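PDB 1ZCH: FMN reductase [NAD(P)H] from Bacillus subtilis, which catalyses the NAD(P)H-dependent interconversion of FMN and its reduced form, and also reduces nitroaromatic compounds, quinones, chromates and azo dyes. Local coordinates for residues S16-P21 with H165-S170; V46-V51 with L77-D82; D71-F76 with G160-H165. All coordinates share one frame; numbering follows the deposited sequence. Where two conformers were deposited one is given.

In the fold
From the N terminus, residues 16-21 come first and find their partner only at 165-170, so interaction 1 closes the widest loop and encloses the other two. Strand 46-51 then meets 77-82 in interaction 2 after a short helical excursion. Before that loop closes, residues 71-76 have passed; they pair only later with 160-165, and interactions 2 and 3 therefore cross. Both build one antiparallel sheet, in which strand 75-82 lies between 46-51 and 155-164. Interaction 1 continues from the end of strand 155-164, shares His-165 with interaction 3, and ties in the loop between helices 3-9 and 24-36.

Interaction 1: S16-P21 with H165-S170; sequences SYTDEP and HPADRS
A single beta bridge between Tyr-17 and Pro-166 joins two loops, one following helix 3-9 and the other following strand 155-164. Ala-167 N gives its hydrogen to Ser-16 O at 2.8 Å, the donor standing above the carbonyl plane, and Thr-18 N binds His-165 O at 2.9 Å. Next to the bridge, the imidazole of His-165 does most of the side-chain work. With CG anti to the carbonyl carbon (chi1 -67°), the ring reaches Pro-21 on the other loop, where NE2 makes a weak, bent bond of 2.9 Å to Pro-21 O. In the conformer described, the Glu-20 carboxylate is stacked over one ring face, the two planes only 4° apart. A water joins His-165 N to Thr-18 O and Glu-20 O. An alanine in place of His-165 would probably leave Pro-21 O without this donor and the Glu-20 carboxylate free to turn. Thr-18 OG1 accepts from Glu-20 N at 3.2 Å. Tyr-17 OH makes a weak hydrogen bond to Ile-14 O, in the segment that binds FMN, and Tyr-17 N binds Gln-72 OE1. The arrangement is that of an isolated bridge flanked by an ST turn, here beside the FMN-binding loop.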
loop_
_atom_site.group_PDB
_atom_site.type_symbol
_atom_site.label_atom_id
_atom_site.label_comp_id
_atom_site.label_asym_id
_atom_site.label_seq_id
_atom_site.Cartn_x
_atom_site.Cartn_y
_atom_site.Cartn_z
ATOM N N SER A 16 7.209 8.511 20.612
ATOM C CA SER A 16 7.230 8.692 22.061
ATOM C C SER A 16 5.787 8.506 22.511
ATOM O O SER A 16 4.915 9.304 22.153
ATOM C CB SER A 16 7.717 10.094 22.429
ATOM O OG SER A 16 7.698 10.275 23.837
ATOM N N TYR A 17 5.541 7.455 23.289
ATOM C CA TYR A 17 4.195 7.132 23.755
ATOM C C TYR A 17 4.037 7.067 25.271
ATOM O O TYR A 17 4.998 6.819 25.998
ATOM C CB TYR A 17 3.773 5.781 23.173
ATOM C CG TYR A 17 3.665 5.766 21.667
ATOM C CD1 TYR A 17 2.478 6.130 21.033
ATOM C CD2 TYR A 17 4.755 5.405 20.872
ATOM C CE1 TYR A 17 2.374 6.135 19.645
ATOM C CE2 TYR A 17 4.663 5.406 19.481
ATOM C CZ TYR A 17 3.468 5.773 18.876
ATOM O OH TYR A 17 3.358 5.760 17.503
ATOM N N THR A 18 2.808 7.288 25.736
ATOM C CA THR A 18 2.500 7.204 27.158
ATOM C C THR A 18 2.130 5.742 27.396
ATOM O O THR A 18 2.165 4.931 26.466
ATOM C CB THR A 18 1.293 8.083 27.545
ATOM O OG1 THR A 18 0.096 7.525 26.986
ATOM C CG2 THR A 18 1.475 9.503 27.025
ATOM N N ASP A 19 1.767 5.410 28.629
ATOM C CA ASP A 19 1.404 4.039 28.965
ATOM C C ASP A 19 -0.107 3.833 28.903
ATOM O O ASP A 19 -0.609 2.766 29.257
ATOM C CB ASP A 19 1.916 3.700 30.367
ATOM C CG ASP A 19 1.244 4.525 31.447
ATOM O OD1 ASP A 19 1.132 5.758 31.275
ATOM O OD2 ASP A 19 0.832 3.944 32.473
ATOM N N GLU A 20 -0.825 4.855 28.448
ATOM C CA GLU A 20 -2.282 4.792 28.346
ATOM C C GLU A 20 -2.681 3.686 27.375
ATOM O O GLU A 20 -2.139 3.588 26.275
ATOM C CB GLU A 20 -2.836 6.132 27.845
ATOM C CG GLU A 20 -4.318 6.356 28.137
ATOM C CD GLU A 20 -4.887 7.570 27.416
ATOM O OE1 GLU A 20 -4.154 8.567 27.250
ATOM O OE2 GLU A 20 -6.073 7.533 27.026
ATOM N N PRO A 21 -3.643 2.838 27.768
ATOM C CA PRO A 21 -4.073 1.752 26.885
ATOM C C PRO A 21 -4.895 2.249 25.702
ATOM O O PRO A 21 -5.452 3.344 25.732
ATOM C CB PRO A 21 -4.891 0.865 27.817
ATOM C CG PRO A 21 -5.527 1.865 28.731
ATOM C CD PRO A 21 -4.371 2.792 29.049
ATOM N N HIS A 165 -1.053 6.241 22.611
ATOM C CA HIS A 165 -1.318 7.641 22.908
ATOM C C HIS A 165 0.015 8.392 22.915
ATOM O O HIS A 165 0.960 8.001 23.597
ATOM C CB HIS A 165 -2.043 7.748 24.256
ATOM C CG HIS A 165 -3.421 7.156 24.230
ATOM N ND1 HIS A 165 -4.500 7.815 23.686
ATOM C CD2 HIS A 165 -3.877 5.940 24.611
ATOM C CE1 HIS A 165 -5.564 7.032 23.731
ATOM N NE2 HIS A 165 -5.213 5.887 24.288
ATOM N N PRO A 166 0.110 9.479 22.134
ATOM C CA PRO A 166 1.340 10.275 22.046
ATOM C C PRO A 166 1.778 10.947 23.347
ATOM O O PRO A 166 0.951 11.478 24.089
ATOM C CB PRO A 166 1.008 11.314 20.969
ATOM C CG PRO A 166 -0.107 10.678 20.176
ATOM C CD PRO A 166 -0.933 10.032 21.255
ATOM N N ALA A 167 3.081 10.915 23.614
ATOM C CA ALA A 167 3.647 11.568 24.792
ATOM C C ALA A 167 4.278 12.863 24.281
ATOM O O ALA A 167 4.486 13.816 25.033
ATOM C CB ALA A 167 4.709 10.678 25.440
ATOM N N ASP A 168 4.571 12.870 22.983
ATOM C CA ASP A 168 5.169 14.006 22.281
ATOM C C ASP A 168 4.586 13.947 20.869
ATOM O O ASP A 168 4.831 12.983 20.146
ATOM C CB ASP A 168 6.692 13.838 22.210
ATOM C CG ASP A 168 7.392 15.025 21.563
ATOM O OD1 ASP A 168 6.827 15.631 20.627
ATOM O OD2 ASP A 168 8.526 15.342 21.981
ATOM N N ARG A 169 3.821 14.958 20.468
ATOM C CA ARG A 169 3.227 14.935 19.136
ATOM C C ARG A 169 4.162 15.334 17.998
ATOM O O ARG A 169 3.750 15.391 16.840
ATOM C CB ARG A 169 1.942 15.769 19.107
ATOM C CG ARG A 169 0.757 15.031 19.729
ATOM C CD ARG A 169 -0.559 15.773 19.548
ATOM N NE ARG A 169 -1.677 15.079 20.191
ATOM C CZ ARG A 169 -2.249 13.971 19.725
ATOM N NH1 ARG A 169 -1.819 13.415 18.601
ATOM N NH2 ARG A 169 -3.260 13.416 20.386
ATOM N N SER A 170 5.422 15.604 18.332
ATOM C CA SER A 170 6.434 15.940 17.333
ATOM C C SER A 170 6.041 17.075 16.385
ATOM O O SER A 170 5.388 18.039 16.785
ATOM C CB SER A 170 6.769 14.675 16.528
ATOM O OG SER A 170 7.874 14.865 15.660
HETATM O O HOH W 1 6.951 11.344 19.128
HETATM O O HOH W 2 -0.321 4.700 24.742
#

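Interaction 2: V46-V51 with L77-D82; sequences VTVITV and LLFCAD
Val-48 and Phe-79 form the close-packed centre of this strand pair, their side chains lying alongside each other and pointing the same way. Val-48 CG2 comes within 3.7 Å of Phe-79 CE1, while Val-46 CG2 approaches the same ring at its edge. Leu-77 lies on the same face: its CD2 swings back to Thr-50 OG1 at 3.3 Å. That hydroxyl finds its polar partner in Asn-182 of the second subunit, and helix 104-127 covers Phe-79 through Ala-117, Leu-118 and Ala-121.

The apolar contacts on the face of Thr-47, Ile-49, Leu-78 and Cys-80 are looser. Ile-49 CB stands 4.1 Å from Leu-78 CB, and Ile-49 CG1 only grazes Cys-80 SG at 4.5 Å. Looser does not mean wet here, because every touching residue is buried; Leu-78 packs on Val-138 and Leu-149.

Two hydrogen-bonded pairs, Thr-47 with Cys-80 and Ile-49 with Leu-78, hold the backbones through four N-H to O bonds of 2.8 to 2.9 Å. At one end Thr-47 OG1 donates to Asp-82 OD2 over 2.6 Å, meeting the oxygen on its anti side but 34° out of the carboxylate plane. Arg-85 NH1 also binds that hydroxyl. Asp-82 OD2 has a second partner in Tyr-187 OH of the second subunit, and OD1 takes the N-H groups of Asn-84 and Arg-85; so many donors would be expected to favour a charged carboxylate.

Strand 46-51 is outermost in its own chain, yet Val-48, Ile-49 and Thr-50 pair in parallel with a strand of the second subunit. An antiparallel sheet extended by a partner's strand is characteristic of the nitroreductase dimer fold.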
loop_
_atom_site.group_PDB
_atom_site.type_symbol
_atom_site.label_atom_id
_atom_site.label_comp_id
_atom_site.label_asym_id
_atom_site.label_seq_id
_atom_site.Cartn_x
_atom_site.Cartn_y
_atom_site.Cartn_z
ATOM N N VAL A 46 -4.484 -9.322 2.681
ATOM C CA VAL A 46 -3.713 -8.790 3.797
ATOM C C VAL A 46 -4.303 -9.287 5.113
ATOM O O VAL A 46 -5.519 -9.434 5.254
ATOM C CB VAL A 46 -3.681 -7.225 3.779
ATOM C CG1 VAL A 46 -5.091 -6.664 3.764
ATOM C CG2 VAL A 46 -2.917 -6.697 4.995
ATOM N N THR A 47 -3.426 -9.590 6.063
ATOM C CA THR A 47 -3.855 -10.044 7.377
ATOM C C THR A 47 -3.185 -9.138 8.395
ATOM O O THR A 47 -2.037 -8.732 8.214
ATOM C CB THR A 47 -3.450 -11.515 7.627
ATOM O OG1 THR A 47 -4.298 -12.369 6.849
ATOM C CG2 THR A 47 -3.581 -11.881 9.108
ATOM N N VAL A 48 -3.918 -8.806 9.453
ATOM C CA VAL A 48 -3.387 -7.949 10.498
ATOM C C VAL A 48 -3.327 -8.727 11.801
ATOM O O VAL A 48 -4.346 -9.229 12.273
ATOM C CB VAL A 48 -4.277 -6.710 10.725
ATOM C CG1 VAL A 48 -3.660 -5.822 11.809
ATOM C CG2 VAL A 48 -4.435 -5.927 9.424
ATOM N N ILE A 49 -2.131 -8.844 12.366
ATOM C CA ILE A 49 -1.971 -9.533 13.641
ATOM C C ILE A 49 -1.871 -8.430 14.694
ATOM O O ILE A 49 -1.007 -7.558 14.595
ATOM C CB ILE A 49 -0.663 -10.368 13.702
ATOM C CG1 ILE A 49 -0.563 -11.315 12.501
ATOM C CG2 ILE A 49 -0.624 -11.159 15.013
ATOM C CD1 ILE A 49 -1.608 -12.405 12.467
ATOM N N THR A 50 -2.762 -8.452 15.681
ATOM C CA THR A 50 -2.732 -7.457 16.747
ATOM C C THR A 50 -1.975 -8.072 17.909
ATOM O O THR A 50 -2.353 -9.133 18.415
ATOM C CB THR A 50 -4.154 -7.082 17.224
ATOM O OG1 THR A 50 -4.875 -6.477 16.145
ATOM C CG2 THR A 50 -4.086 -6.092 18.391
ATOM N N VAL A 51 -0.896 -7.415 18.319
ATOM C CA VAL A 51 -0.080 -7.906 19.421
ATOM C C VAL A 51 -0.111 -6.906 20.567
ATOM O O VAL A 51 0.277 -5.748 20.405
ATOM C CB VAL A 51 1.390 -8.113 18.980
ATOM C CG1 VAL A 51 2.228 -8.576 20.164
ATOM C CG2 VAL A 51 1.462 -9.131 17.849
ATOM N N LEU A 77 0.679 -3.688 15.503
ATOM C CA LEU A 77 -0.064 -4.397 14.468
ATOM C C LEU A 77 0.927 -4.858 13.407
ATOM O O LEU A 77 1.822 -4.106 13.021
ATOM C CB LEU A 77 -1.093 -3.478 13.801
ATOM C CG LEU A 77 -2.149 -2.809 14.682
ATOM C CD1 LEU A 77 -3.108 -2.002 13.807
ATOM C CD2 LEU A 77 -2.906 -3.872 15.468
ATOM N N LEU A 78 0.779 -6.093 12.945
ATOM C CA LEU A 78 1.661 -6.599 11.899
ATOM C C LEU A 78 0.833 -6.822 10.642
ATOM O O LEU A 78 -0.104 -7.618 10.642
ATOM C CB LEU A 78 2.319 -7.919 12.307
ATOM C CG LEU A 78 3.222 -8.491 11.205
ATOM C CD1 LEU A 78 4.383 -7.543 10.950
ATOM C CD2 LEU A 78 3.736 -9.864 11.612
ATOM N N PHE A 79 1.171 -6.096 9.581
ATOM C CA PHE A 79 0.469 -6.226 8.310
ATOM C C PHE A 79 1.236 -7.226 7.457
ATOM O O PHE A 79 2.421 -7.035 7.172
ATOM C CB PHE A 79 0.393 -4.864 7.609
ATOM C CG PHE A 79 -0.543 -3.899 8.275
ATOM C CD1 PHE A 79 -1.831 -3.707 7.782
ATOM C CD2 PHE A 79 -0.157 -3.217 9.431
ATOM C CE1 PHE A 79 -2.727 -2.850 8.431
ATOM C CE2 PHE A 79 -1.043 -2.360 10.087
ATOM C CZ PHE A 79 -2.329 -2.177 9.588
ATOM N N CYS A 80 0.555 -8.298 7.067
ATOM C CA CYS A 80 1.163 -9.357 6.267
ATOM C C CYS A 80 0.428 -9.571 4.957
ATOM O O CYS A 80 -0.793 -9.446 4.900
ATOM C CB CYS A 80 1.120 -10.692 7.021
ATOM S SG CYS A 80 1.760 -10.681 8.704
ATOM N N ALA A 81 1.177 -9.892 3.908
ATOM C CA ALA A 81 0.566 -10.223 2.629
ATOM C C ALA A 81 0.023 -11.615 2.953
ATOM O O ALA A 81 0.696 -12.393 3.637
ATOM C CB ALA A 81 1.626 -10.306 1.539
ATOM N N ASP A 82 -1.175 -11.940 2.478
ATOM C CA ASP A 82 -1.765 -13.237 2.795
ATOM C C ASP A 82 -2.425 -13.926 1.606
ATOM O O ASP A 82 -3.420 -13.438 1.067
ATOM C CB ASP A 82 -2.805 -13.062 3.915
ATOM C CG ASP A 82 -3.325 -14.390 4.463
ATOM O OD1 ASP A 82 -3.608 -15.312 3.669
ATOM O OD2 ASP A 82 -3.474 -14.502 5.698
#

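Interaction 3: D71-F76 with G160-H165; sequences DQAPVF and GLVIGH
Val-75 and Ile-163 face each other as an antiparallel hydrogen-bonded pair. The firmer of their two bonds runs from Ile-163 N to Val-75 O at 3.0 Å, with the donor tilted 32° from the carbonyl plane; the return bond from Val-75 N to Ile-163 O is weak at 3.3 Å. Val-75 CB and Ile-163 CB meet at 4.1 Å on this side of the sheet.

The other side is tighter. Ala-73 CB presses on Val-162 CG1 at 3.3 Å, less than a usual carbon contact. Phe-76 sends its ring along the strand, CG anti to the backbone N (chi1 180°), until CZ lies 3.6 Å from Gly-160 CA. A CB on Gly-160 would run into that ring, so glycine allows the approach. Val-162 CG2 sits at the ring's edge, near its plane. Pro-74 CD rests 3.9 Å from Gly-164 CA, where a side chain would likewise collide.

The next shell probably helps to position these groups. Lys-57 and Ile-60 pack on Phe-76, and Lys-57 NZ also binds Ala-73 O, just after helix 68-72 ends, in the short link to strand 75-82. Val-133 and Ile-135, the latter an FMN-binding residue, lie against Val-162.

Strand 155-164 is thus held between 75-82 and 131-135, with helix 54-63 packed on Phe-76 and helix 104-127 covering Leu-161 on the opposite face.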
loop_
_atom_site.group_PDB
_atom_site.type_symbol
_atom_site.label_atom_id
_atom_site.label_comp_id
_atom_site.label_asym_id
_atom_site.label_seq_id
_atom_site.Cartn_x
_atom_site.Cartn_y
_atom_site.Cartn_z
ATOM N N ASP A 71 8.201 -1.301 22.113
ATOM C CA ASP A 71 8.070 -1.807 23.478
ATOM C C ASP A 71 7.184 -0.872 24.303
ATOM O O ASP A 71 6.350 -1.310 25.101
ATOM C CB ASP A 71 9.447 -1.927 24.129
ATOM C CG ASP A 71 9.378 -2.509 25.523
ATOM O OD1 ASP A 71 8.994 -3.692 25.659
ATOM O OD2 ASP A 71 9.705 -1.783 26.484
ATOM N N GLN A 72 7.391 0.425 24.107
ATOM C CA GLN A 72 6.668 1.461 24.831
ATOM C C GLN A 72 5.170 1.551 24.531
ATOM O O GLN A 72 4.358 1.674 25.451
ATOM C CB GLN A 72 7.339 2.811 24.558
ATOM C CG GLN A 72 6.821 3.974 25.381
ATOM C CD GLN A 72 7.561 5.263 25.072
ATOM O OE1 GLN A 72 7.519 5.761 23.943
ATOM N NE2 GLN A 72 8.251 5.807 26.070
ATOM N N ALA A 73 4.796 1.497 23.255
ATOM C CA ALA A 73 3.385 1.589 22.877
ATOM C C ALA A 73 2.634 0.322 23.269
ATOM O O ALA A 73 3.197 -0.768 23.246
ATOM C CB ALA A 73 3.253 1.828 21.377
ATOM N N PRO A 74 1.343 0.453 23.620
ATOM C CA PRO A 74 0.512 -0.685 24.025
ATOM C C PRO A 74 0.061 -1.612 22.897
ATOM O O PRO A 74 -0.325 -2.758 23.142
ATOM C CB PRO A 74 -0.671 -0.010 24.711
ATOM C CG PRO A 74 -0.837 1.236 23.907
ATOM C CD PRO A 74 0.594 1.716 23.744
ATOM N N VAL A 75 0.122 -1.124 21.664
ATOM C CA VAL A 75 -0.321 -1.915 20.524
ATOM C C VAL A 75 0.667 -1.987 19.365
ATOM O O VAL A 75 1.243 -0.976 18.961
ATOM C CB VAL A 75 -1.656 -1.358 19.964
ATOM C CG1 VAL A 75 -2.077 -2.145 18.718
ATOM C CG2 VAL A 75 -2.742 -1.424 21.031
ATOM N N PHE A 76 0.865 -3.196 18.848
ATOM C CA PHE A 76 1.720 -3.410 17.684
ATOM C C PHE A 76 0.907 -4.236 16.693
ATOM O O PHE A 76 0.486 -5.346 17.011
ATOM C CB PHE A 76 2.991 -4.191 18.022
ATOM C CG PHE A 76 3.884 -4.430 16.824
ATOM C CD1 PHE A 76 4.801 -3.461 16.414
ATOM C CD2 PHE A 76 3.762 -5.596 16.070
ATOM C CE1 PHE A 76 5.584 -3.652 15.266
ATOM C CE2 PHE A 76 4.537 -5.798 14.920
ATOM C CZ PHE A 76 5.448 -4.824 14.517
ATOM N N GLY A 160 5.022 -3.381 10.256
ATOM C CA GLY A 160 4.296 -3.308 11.502
ATOM C C GLY A 160 3.754 -1.897 11.588
ATOM O O GLY A 160 4.068 -1.044 10.751
ATOM N N LEU A 161 2.907 -1.653 12.577
ATOM C CA LEU A 161 2.367 -0.324 12.793
ATOM C C LEU A 161 2.204 -0.181 14.295
ATOM O O LEU A 161 1.431 -0.908 14.917
ATOM C CB LEU A 161 1.008 -0.136 12.110
ATOM C CG LEU A 161 0.427 1.280 12.274
ATOM C CD1 LEU A 161 1.335 2.305 11.569
ATOM C CD2 LEU A 161 -0.984 1.338 11.704
ATOM N N VAL A 162 2.970 0.735 14.870
ATOM C CA VAL A 162 2.901 0.998 16.295
ATOM C C VAL A 162 1.715 1.932 16.521
ATOM O O VAL A 162 1.501 2.864 15.747
ATOM C CB VAL A 162 4.203 1.678 16.786
ATOM C CG1 VAL A 162 4.057 2.113 18.236
ATOM C CG2 VAL A 162 5.375 0.715 16.640
ATOM N N ILE A 163 0.932 1.666 17.561
ATOM C CA ILE A 163 -0.218 2.503 17.879
ATOM C C ILE A 163 -0.290 2.747 19.387
ATOM O O ILE A 163 -0.087 1.830 20.188
ATOM C CB ILE A 163 -1.547 1.854 17.415
ATOM C CG1 ILE A 163 -1.513 1.622 15.901
ATOM C CG2 ILE A 163 -2.725 2.762 17.773
ATOM C CD1 ILE A 163 -2.782 0.996 15.345
ATOM N N GLY A 164 -0.566 3.991 19.763
ATOM C CA GLY A 164 -0.665 4.333 21.170
ATOM C C GLY A 164 -0.965 5.806 21.358
ATOM O O GLY A 164 -1.124 6.542 20.387
ATOM N N HIS A 165 -1.053 6.241 22.611
ATOM C CA HIS A 165 -1.318 7.641 22.908
ATOM C C HIS A 165 0.015 8.392 22.915
ATOM O O HIS A 165 0.960 8.001 23.597
ATOM C CB HIS A 165 -2.043 7.748 24.256
ATOM C CG HIS A 165 -3.421 7.156 24.230
ATOM N ND1 HIS A 165 -4.500 7.815 23.686
ATOM C CD2 HIS A 165 -3.877 5.940 24.611
ATOM C CE1 HIS A 165 -5.564 7.032 23.731
ATOM N NE2 HIS A 165 -5.213 5.887 24.288
#